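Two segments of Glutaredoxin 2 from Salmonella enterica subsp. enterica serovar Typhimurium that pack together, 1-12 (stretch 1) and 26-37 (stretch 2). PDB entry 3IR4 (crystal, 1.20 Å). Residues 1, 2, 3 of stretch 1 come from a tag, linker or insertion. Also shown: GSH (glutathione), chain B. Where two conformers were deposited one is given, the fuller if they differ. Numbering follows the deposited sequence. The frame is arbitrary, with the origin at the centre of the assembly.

Stretch 1, residues 1-12: SNAMKLYIYDHC
Stretch 2 (26-37) NIPVELNVLQND

Residues 5-8 and 30-33 are neighbouring parallel strands whose axes approach to 4.7 Å at 23°. Four bridges fix the register, with CA-CA distances of 4.6 Å for Lys5-Glu30, 5.0 Å for Leu6-Leu31, 4.8 Å for Tyr7-Asn32 and 4.9 Å for Ile8-Val33. Phi/psi values are extended throughout, from -128/145 at Lys5 to -145/168 at Ile8 and from -95/110 at Glu30 to -85/123 at Val33. The hydrogen-bond ladder alternates as a parallel pair requires: Glu30 N to Met4 O (3.1 Å), Leu6 N to Glu30 O (2.9 Å), Asn32 N to Leu6 O (2.9 Å), Ile8 N to Asn32 O (3.0 Å) and Leu34 N to Ile8 O (3.0 Å), with angles of 154-172°.

Lys5, Tyr7, Glu30 and Asn32 share one sheet face. Lys5 is m with chi2-chi4 all t, an extended chain that leaves NZ 4.1 Å from Glu30 OE2, beyond a salt bridge. A water closes the gap, accepting from Lys5 NZ (2.8 Å) and donating to Glu30 OE2 (2.6 Å). Glu30, t/t with chi3 -72°, also takes a bond at OE2 from Asn32 ND2 (2.9 Å). Asn32 is m with chi2 -93°, which places ND2 over one face of the Tyr7 ring as well; Tyr7 (m, chi2 89°) brings CD2 within 3.5 Å of Asn32 CB.

The other face is apolar. Leu6 (t, p) sets CD2 4.2 Å from CD2 of Leu31 (m, t), and its CB lies 3.8 Å from Val29 CG2 (Val29 is p). Ile8 (p, t) puts CG1 3.9 Å from CG2 of Val33, which is t.

Before the strands, tag residue Asn2 (p, chi2 60°) uses both ends of its amide: ND2 donates to Pro28 O (2.9 Å), while OD1 accepts from Met4 N (2.8 Å). Selenomethionine Met4 (m, t, m) carries its CE to 3.9 Å from CG2 of Ile27 (m, t).

Beyond them, Tyr9 (m, chi2 -37°) starts sideways, but its ring end comes nearer to the second stretch. Leu34 O lies at the ring edge, 3.4 Å from Tyr9 CD1, and Asn36 (t, chi2 -114°) holds ND2 over one face, 3.3 Å from Tyr9 CE2. A water accepts from Tyr9 OH (2.6 Å) and donates to Gln35 O (2.8 Å). The type I turn Tyr9-Cys12, closed by Cys12 N to Tyr9 O (3.2 Å), leads to Cys12 (t), whose SG is bonded to glutathione SG2 at 2.3 Å.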

# COMPACT_ATOMS: atom_id res chain seq x y z
N SER A 1 -10.88 -14.15 -20.18
CA SER A 1 -9.51 -14.64 -19.90
C SER A 1 -8.52 -13.49 -19.98
O SER A 1 -8.73 -12.55 -20.75
CB SER A 1 -9.14 -15.68 -20.95
OG SER A 1 -7.86 -16.23 -20.74
N ASN A 2 -7.48 -13.54 -19.16
CA ASN A 2 -6.37 -12.60 -19.27
C ASN A 2 -5.11 -13.30 -18.82
O ASN A 2 -5.18 -14.35 -18.18
CB ASN A 2 -6.60 -11.25 -18.55
CG ASN A 2 -6.36 -11.28 -17.05
OD1 ASN A 2 -5.27 -11.56 -16.59
ND2 ASN A 2 -7.36 -10.91 -16.28
N ALA A 3 -3.97 -12.69 -19.15
CA ALA A 3 -2.67 -13.22 -18.83
C ALA A 3 -1.87 -12.21 -18.01
O ALA A 3 -0.64 -12.28 -17.98
CB ALA A 3 -1.95 -13.56 -20.11
N MSE A 4 -2.55 -11.31 -17.30
CA MSE A 4 -1.86 -10.26 -16.57
C MSE A 4 -1.17 -10.75 -15.31
O MSE A 4 -1.70 -11.58 -14.58
CB MSE A 4 -2.79 -9.10 -16.24
CG MSE A 4 -3.09 -8.26 -17.50
SE MSE A 4 -4.18 -6.74 -17.17
CE MSE A 4 -5.84 -7.64 -17.19
N LYS A 5 0.04 -10.23 -15.12
CA LYS A 5 0.87 -10.56 -13.96
C LYS A 5 1.31 -9.25 -13.30
O LYS A 5 1.55 -8.26 -13.97
CB LYS A 5 2.13 -11.34 -14.38
CG LYS A 5 1.83 -12.62 -15.15
CD LYS A 5 3.04 -13.49 -15.44
CE LYS A 5 2.60 -14.79 -16.15
NZ LYS A 5 3.74 -15.67 -16.57
N LEU A 6 1.41 -9.25 -11.97
CA LEU A 6 1.86 -8.08 -11.27
C LEU A 6 3.00 -8.47 -10.33
O LEU A 6 2.83 -9.30 -9.45
CB LEU A 6 0.67 -7.52 -10.51
CG LEU A 6 0.81 -6.13 -9.89
CD1 LEU A 6 0.89 -5.07 -10.98
CD2 LEU A 6 -0.36 -5.85 -8.96
N TYR A 7 4.15 -7.83 -10.55
CA TYR A 7 5.41 -8.08 -9.80
C TYR A 7 5.46 -7.03 -8.72
O TYR A 7 5.40 -5.82 -8.98
CB TYR A 7 6.62 -8.03 -10.74
CG TYR A 7 6.54 -9.12 -11.78
CD1 TYR A 7 5.91 -8.93 -12.98
CD2 TYR A 7 7.07 -10.37 -11.52
CE1 TYR A 7 5.78 -9.96 -13.90
CE2 TYR A 7 6.97 -11.40 -12.43
CZ TYR A 7 6.33 -11.18 -13.64
OH TYR A 7 6.23 -12.17 -14.57
N ILE A 8 5.59 -7.50 -7.47
CA ILE A 8 5.43 -6.66 -6.30
C ILE A 8 6.34 -7.01 -5.15
O ILE A 8 6.96 -8.07 -5.10
CB ILE A 8 3.95 -6.79 -5.76
CG1 ILE A 8 3.63 -8.20 -5.24
CG2 ILE A 8 2.91 -6.39 -6.82
CD1 ILE A 8 2.27 -8.36 -4.57
N TYR A 9 6.35 -6.08 -4.18
CA TYR A 9 6.72 -6.38 -2.78
C TYR A 9 5.40 -6.23 -2.01
O TYR A 9 4.67 -5.26 -2.21
CB TYR A 9 7.74 -5.41 -2.21
CG TYR A 9 9.01 -5.30 -2.99
CD1 TYR A 9 9.60 -6.40 -3.60
CD2 TYR A 9 9.64 -4.06 -3.10
CE1 TYR A 9 10.78 -6.24 -4.37
CE2 TYR A 9 10.80 -3.92 -3.83
CZ TYR A 9 11.36 -5.00 -4.48
OH TYR A 9 12.49 -4.80 -5.24
N ASP A 10 5.08 -7.18 -1.16
CA ASP A 10 3.81 -7.17 -0.42
C ASP A 10 3.64 -5.97 0.50
O ASP A 10 2.54 -5.45 0.66
CB ASP A 10 3.65 -8.53 0.30
CG ASP A 10 2.28 -8.74 0.93
OD1 ASP A 10 1.28 -8.15 0.50
OD2 ASP A 10 2.24 -9.58 1.83
N HIS A 11 4.73 -5.50 1.10
CA HIS A 11 4.65 -4.37 2.02
C HIS A 11 4.48 -3.02 1.30
O HIS A 11 4.12 -2.03 1.93
CB HIS A 11 5.92 -4.25 2.88
CG HIS A 11 7.08 -3.59 2.18
ND1 HIS A 11 8.02 -4.31 1.48
CD2 HIS A 11 7.46 -2.30 2.09
CE1 HIS A 11 8.92 -3.48 0.99
NE2 HIS A 11 8.60 -2.25 1.33
N CYS A 12 4.76 -2.98 0.01
CA CYS A 12 4.90 -1.70 -0.70
C CYS A 12 3.55 -1.07 -0.99
O CYS A 12 2.73 -1.71 -1.62
CB CYS A 12 5.66 -1.95 -2.02
SG CYS A 12 5.72 -0.48 -3.09
N ASN A 26 -12.98 -7.35 -9.95
CA ASN A 26 -12.92 -8.80 -10.11
C ASN A 26 -12.22 -9.23 -11.40
O ASN A 26 -12.66 -10.13 -12.10
CB ASN A 26 -14.33 -9.43 -9.98
CG ASN A 26 -15.05 -8.96 -8.72
OD1 ASN A 26 -14.51 -9.01 -7.65
ND2 ASN A 26 -16.23 -8.43 -8.88
N ILE A 27 -11.12 -8.56 -11.70
CA ILE A 27 -10.29 -8.91 -12.85
C ILE A 27 -9.16 -9.81 -12.33
O ILE A 27 -8.45 -9.41 -11.42
CB ILE A 27 -9.68 -7.65 -13.51
CG1 ILE A 27 -10.79 -6.75 -14.05
CG2 ILE A 27 -8.69 -8.03 -14.60
CD1 ILE A 27 -10.30 -5.33 -14.33
N PRO A 28 -9.01 -11.02 -12.88
CA PRO A 28 -7.94 -11.88 -12.40
C PRO A 28 -6.56 -11.25 -12.57
O PRO A 28 -6.30 -10.58 -13.57
CB PRO A 28 -8.12 -13.17 -13.21
CG PRO A 28 -9.55 -13.16 -13.66
CD PRO A 28 -9.88 -11.71 -13.84
N VAL A 29 -5.66 -11.58 -11.63
CA VAL A 29 -4.28 -11.16 -11.72
C VAL A 29 -3.39 -12.18 -11.04
O VAL A 29 -3.77 -12.73 -10.01
CB VAL A 29 -4.04 -9.75 -11.13
CG1 VAL A 29 -4.40 -9.69 -9.66
CG2 VAL A 29 -2.60 -9.26 -11.42
N GLU A 30 -2.25 -12.49 -11.65
CA GLU A 30 -1.26 -13.36 -11.04
C GLU A 30 -0.23 -12.52 -10.31
O GLU A 30 0.58 -11.84 -10.95
CB GLU A 30 -0.57 -14.23 -12.07
CG GLU A 30 0.38 -15.22 -11.50
CD GLU A 30 1.24 -15.81 -12.58
OE1 GLU A 30 0.77 -16.60 -13.38
OE2 GLU A 30 2.42 -15.43 -12.67
N LEU A 31 -0.24 -12.59 -8.97
CA LEU A 31 0.74 -11.87 -8.18
C LEU A 31 2.06 -12.63 -8.13
O LEU A 31 2.08 -13.84 -8.01
CB LEU A 31 0.23 -11.70 -6.77
CG LEU A 31 -1.11 -10.97 -6.61
CD1 LEU A 31 -1.51 -10.94 -5.13
CD2 LEU A 31 -1.08 -9.57 -7.22
N ASN A 32 3.15 -11.89 -8.23
CA ASN A 32 4.49 -12.47 -8.14
C ASN A 32 5.32 -11.59 -7.23
O ASN A 32 5.68 -10.48 -7.60
CB ASN A 32 5.14 -12.51 -9.51
CG ASN A 32 4.52 -13.54 -10.41
OD1 ASN A 32 4.99 -14.65 -10.45
ND2 ASN A 32 3.51 -13.15 -11.18
N VAL A 33 5.59 -12.06 -6.02
CA VAL A 33 6.38 -11.28 -5.09
C VAL A 33 7.85 -11.54 -5.36
O VAL A 33 8.29 -12.69 -5.36
CB VAL A 33 6.06 -11.67 -3.63
CG1 VAL A 33 6.93 -10.82 -2.71
CG2 VAL A 33 4.60 -11.46 -3.30
N LEU A 34 8.59 -10.49 -5.63
CA LEU A 34 10.01 -10.56 -5.85
C LEU A 34 10.78 -10.41 -4.56
O LEU A 34 10.36 -9.70 -3.66
CB LEU A 34 10.43 -9.44 -6.81
CG LEU A 34 9.84 -9.52 -8.21
CD1 LEU A 34 10.25 -8.29 -9.03
CD2 LEU A 34 10.29 -10.83 -8.88
N GLN A 35 11.93 -11.07 -4.47
CA GLN A 35 12.82 -10.84 -3.33
C GLN A 35 13.26 -9.38 -3.31
O GLN A 35 13.55 -8.79 -4.35
CB GLN A 35 14.05 -11.74 -3.35
CG GLN A 35 13.72 -13.21 -3.18
CD GLN A 35 13.00 -13.46 -1.86
OE1 GLN A 35 11.79 -13.72 -1.83
NE2 GLN A 35 13.74 -13.32 -0.76
N ASN A 36 13.36 -8.81 -2.10
CA ASN A 36 13.66 -7.39 -2.01
C ASN A 36 15.04 -7.01 -2.53
O ASN A 36 15.23 -5.86 -2.93
CB ASN A 36 13.47 -6.90 -0.59
CG ASN A 36 13.34 -5.39 -0.48
OD1 ASN A 36 14.21 -4.73 0.10
ND2 ASN A 36 12.26 -4.82 -1.04
N ASP A 37 15.97 -7.96 -2.54
CA ASP A 37 17.32 -7.73 -3.06
C ASP A 37 17.50 -8.13 -4.52
O ASP A 37 18.60 -8.08 -5.03
CB ASP A 37 18.37 -8.43 -2.17
CG ASP A 37 18.22 -9.95 -2.11
OD1 ASP A 37 19.18 -10.65 -1.65
OD2 ASP A 37 17.15 -10.48 -2.48
N1 GSH B . 6.53 6.00 -8.68
CA1 GSH B . 6.50 4.56 -8.40
C1 GSH B . 5.09 4.05 -8.52
O11 GSH B . 4.16 4.88 -8.31
O12 GSH B . 4.90 2.84 -8.79
CB1 GSH B . 7.06 4.33 -7.01
CG1 GSH B . 7.31 2.84 -6.75
CD1 GSH B . 8.22 2.56 -5.57
OE1 GSH B . 8.64 3.57 -4.79
N2 GSH B . 8.51 1.32 -5.28
CA2 GSH B . 9.51 0.90 -4.30
C2 GSH B . 10.70 0.33 -4.99
O2 GSH B . 10.53 -0.40 -6.08
CB2 GSH B . 8.92 -0.12 -3.30
SG2 GSH B . 7.58 0.50 -2.22
N3 GSH B . 11.89 0.51 -4.46
CA3 GSH B . 13.10 0.24 -5.20
C3 GSH B . 13.85 -0.83 -4.50
O31 GSH B . 13.26 -1.51 -3.60
O32 GSH B . 15.05 -1.02 -4.83
O HOH W 1 4.52 -16.31 -13.98
O HOH W 2 1.86 -18.24 -15.16
O HOH W 3 13.17 -7.03 -6.47